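Local coordinates for hypothetical protein YCHN (Escherichia coli, PDB 1JX7) that is of unknown function but assembles into a homohexamer, a dimer of trimers, and belongs to the DsrE/DsrF-like family, at residues A[20-25]-A[66-71]. Residues are numbered along the deposited sequence; the frame is centred on the assembly and turned at random.
Sequences NSLRLA and EILTAQ
L68 carries its side of this contact alone, reaching from helix 61-70 to L22 and A25 on helix 17-31. Its CD1 does most of the touching: it lies 3.7 Å from A25 CB and 3.8 Å from L22 CD2, so one methyl meets residues one helical turn apart. The other branch lies over the backbone of A25, with CD2 4.0 Å from A25 O. CB of L68 already points toward 20-25, and with CG beside the backbone N (chi1 -81°) both methyls come to lie against A25, while the side chains of L22 and L68 cross at a slant. All three residues are buried; L37 of strand 36-41 touches both A25 and L68, placing the pair of helices against the parallel sheet. The solvent side lies at exposed A70 and partly exposed E66 and T69, none within contact distance of 20-25; I67 instead reaches I26, further along helix 17-31. Cutting L68 back to an alanine removes both methyls, which would probably leave A25 CB and L22 CD2 without their partner and a gap between the helices. Only 120 Å² is buried, by aliphatic groups at van der Waals distance with no hydrogen bond between the segments, consistent with hydrophobic packing.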
ATOM      1  N   ASN A  20       7.881  -6.186  11.066  1.00 22.78           N
ATOM      2  CA  ASN A  20       8.733  -5.236  11.768  1.00 22.55           C
ATOM      3  C   ASN A  20       8.213  -4.892  13.164  1.00 22.45           C
ATOM      4  O   ASN A  20       8.997  -4.710  14.091  1.00 20.91           O
ATOM      5  CB  ASN A  20       8.907  -3.951  10.950  1.00 24.60           C
ATOM      6  CG  ASN A  20       9.875  -4.120   9.800  1.00 25.60           C
ATOM      7  OD1 ASN A  20      10.796  -4.942   9.865  1.00 25.69           O
ATOM      8  ND2 ASN A  20       9.688  -3.330   8.748  1.00 26.98           N
ATOM      9  N   SER A  21       6.895  -4.801  13.306  1.00 16.74           N
ATOM     10  CA  SER A  21       6.283  -4.475  14.578  1.00 16.05           C
ATOM     11  C   SER A  21       6.671  -5.493  15.618  1.00 15.19           C
ATOM     12  O   SER A  21       7.060  -5.135  16.720  1.00 14.10           O
ATOM     13  CB  SER A  21       4.769  -4.462  14.458  1.00 37.91           C
ATOM     14  OG  SER A  21       4.340  -3.251  13.889  1.00 43.71           O
ATOM     15  N   LEU A  22       6.560  -6.761  15.245  1.00 23.69           N
ATOM     16  CA  LEU A  22       6.882  -7.878  16.127  1.00 23.08           C
ATOM     17  C   LEU A  22       8.375  -7.973  16.426  1.00 22.62           C
ATOM     18  O   LEU A  22       8.780  -8.295  17.541  1.00 22.04           O
ATOM     19  CB  LEU A  22       6.386  -9.182  15.504  1.00 14.10           C
ATOM     20  CG  LEU A  22       4.864  -9.201  15.340  1.00 13.43           C
ATOM     21  CD1 LEU A  22       4.418 -10.511  14.716  1.00 14.47           C
ATOM     22  CD2 LEU A  22       4.216  -9.003  16.705  1.00 11.66           C
ATOM     23  N   ARG A  23       9.196  -7.688  15.420  1.00 21.72           N
ATOM     24  CA  ARG A  23      10.634  -7.745  15.593  1.00 21.12           C
ATOM     25  C   ARG A  23      11.046  -6.669  16.593  1.00 20.62           C
ATOM     26  O   ARG A  23      11.884  -6.905  17.442  1.00 21.40           O
ATOM     27  CB  ARG A  23      11.331  -7.537  14.243  1.00 25.51           C
ATOM     28  CG  ARG A  23      12.772  -7.971  14.250  1.00 28.97           C
ATOM     29  CD  ARG A  23      13.374  -7.957  12.858  1.00 32.74           C
ATOM     30  NE  ARG A  23      13.436  -6.618  12.268  1.00 36.02           N
ATOM     31  CZ  ARG A  23      13.960  -6.359  11.078  1.00 38.83           C
ATOM     32  NH1 ARG A  23      14.471  -7.347  10.355  1.00 39.47           N
ATOM     33  NH2 ARG A  23      13.986  -5.119  10.605  1.00 39.26           N
ATOM     34  N   LEU A  24      10.427  -5.490  16.497  1.00 24.44           N
ATOM     35  CA  LEU A  24      10.726  -4.377  17.390  1.00 23.65           C
ATOM     36  C   LEU A  24      10.190  -4.702  18.785  1.00 24.73           C
ATOM     37  O   LEU A  24      10.814  -4.364  19.795  1.00 25.99           O
ATOM     38  CB  LEU A  24      10.058  -3.097  16.883  1.00 20.79           C
ATOM     39  CG  LEU A  24      10.643  -1.749  17.337  1.00 22.74           C
ATOM     40  CD1 LEU A  24       9.704  -0.637  16.915  1.00 21.78           C
ATOM     41  CD2 LEU A  24      10.819  -1.708  18.822  1.00 23.90           C
ATOM     42  N   ALA A  25       9.039  -5.353  18.828  1.00 17.50           N
ATOM     43  CA  ALA A  25       8.395  -5.733  20.083  1.00 16.45           C
ATOM     44  C   ALA A  25       9.250  -6.709  20.896  1.00 15.73           C
ATOM     45  O   ALA A  25       9.451  -6.528  22.095  1.00 15.68           O
ATOM     46  CB  ALA A  25       7.027  -6.350  19.808  1.00 17.06           C
ATOM     47  N   GLU A  66       4.313 -16.121  19.775  1.00 19.87           N
ATOM     48  CA  GLU A  66       4.434 -17.036  20.891  1.00 19.72           C
ATOM     49  C   GLU A  66       5.579 -16.563  21.777  1.00 19.20           C
ATOM     50  O   GLU A  66       5.514 -16.666  23.013  1.00 18.46           O
ATOM     51  CB  GLU A  66       4.666 -18.456  20.377  1.00 26.62           C
ATOM     52  CG  GLU A  66       3.585 -18.861  19.386  1.00 29.64           C
ATOM     53  CD  GLU A  66       3.587 -20.337  19.060  1.00 32.61           C
ATOM     54  OE1 GLU A  66       4.675 -20.887  18.760  1.00 32.29           O
ATOM     55  OE2 GLU A  66       2.500 -20.944  19.091  1.00 34.79           O
ATOM     56  N   ILE A  67       6.618 -16.019  21.157  1.00 15.54           N
ATOM     57  CA  ILE A  67       7.760 -15.479  21.886  1.00 16.94           C
ATOM     58  C   ILE A  67       7.264 -14.341  22.781  1.00 17.82           C
ATOM     59  O   ILE A  67       7.694 -14.200  23.922  1.00 19.05           O
ATOM     60  CB  ILE A  67       8.837 -14.916  20.916  1.00 23.99           C
ATOM     61  CG1 ILE A  67       9.434 -16.036  20.078  1.00 24.83           C
ATOM     62  CG2 ILE A  67       9.931 -14.216  21.702  1.00 23.56           C
ATOM     63  CD1 ILE A  67      10.436 -15.571  19.060  1.00 24.82           C
ATOM     64  N   LEU A  68       6.348 -13.522  22.257  1.00 20.27           N
ATOM     65  CA  LEU A  68       5.799 -12.412  23.010  1.00 20.04           C
ATOM     66  C   LEU A  68       4.742 -12.841  24.023  1.00 22.08           C
ATOM     67  O   LEU A  68       4.699 -12.313  25.134  1.00 22.59           O
ATOM     68  CB  LEU A  68       5.207 -11.368  22.066  1.00 12.91           C
ATOM     69  CG  LEU A  68       6.132 -10.358  21.372  1.00 11.92           C
ATOM     70  CD1 LEU A  68       5.356  -9.603  20.301  1.00 10.26           C
ATOM     71  CD2 LEU A  68       6.714  -9.391  22.392  1.00  9.91           C
ATOM     72  N   THR A  69       3.884 -13.797  23.675  1.00 36.15           N
ATOM     73  CA  THR A  69       2.865 -14.204  24.628  1.00 37.77           C
ATOM     74  C   THR A  69       3.433 -15.063  25.757  1.00 39.17           C
ATOM     75  O   THR A  69       2.877 -15.081  26.858  1.00 41.64           O
ATOM     76  CB  THR A  69       1.668 -14.953  23.956  1.00 29.25           C
ATOM     77  OG1 THR A  69       2.073 -16.256  23.516  1.00 28.47           O
ATOM     78  CG2 THR A  69       1.131 -14.149  22.781  1.00 27.92           C
ATOM     79  N   ALA A  70       4.542 -15.757  25.509  1.00 24.28           N
ATOM     80  CA  ALA A  70       5.145 -16.598  26.556  1.00 22.75           C
ATOM     81  C   ALA A  70       5.634 -15.723  27.718  1.00 21.95           C
ATOM     82  O   ALA A  70       5.701 -16.164  28.871  1.00 20.77           O
ATOM     83  CB  ALA A  70       6.300 -17.403  25.983  1.00 17.20           C
ATOM     84  N   GLN A  71       5.965 -14.474  27.382  1.00 21.24           N
ATOM     85  CA  GLN A  71       6.437 -13.459  28.315  1.00 20.51           C
ATOM     86  C   GLN A  71       5.259 -12.717  28.940  1.00 20.76           C
ATOM     87  O   GLN A  71       5.452 -11.768  29.699  1.00 21.54           O
ATOM     88  CB  GLN A  71       7.268 -12.411  27.575  1.00 16.31           C
ATOM     89  CG  GLN A  71       8.674 -12.771  27.232  1.00 14.82           C
ATOM     90  CD  GLN A  71       9.341 -11.649  26.483  1.00 14.93           C
ATOM     91  OE1 GLN A  71       9.191 -11.510  25.277  1.00 15.22           O
ATOM     92  NE2 GLN A  71      10.074 -10.816  27.210  1.00 14.44           N
TER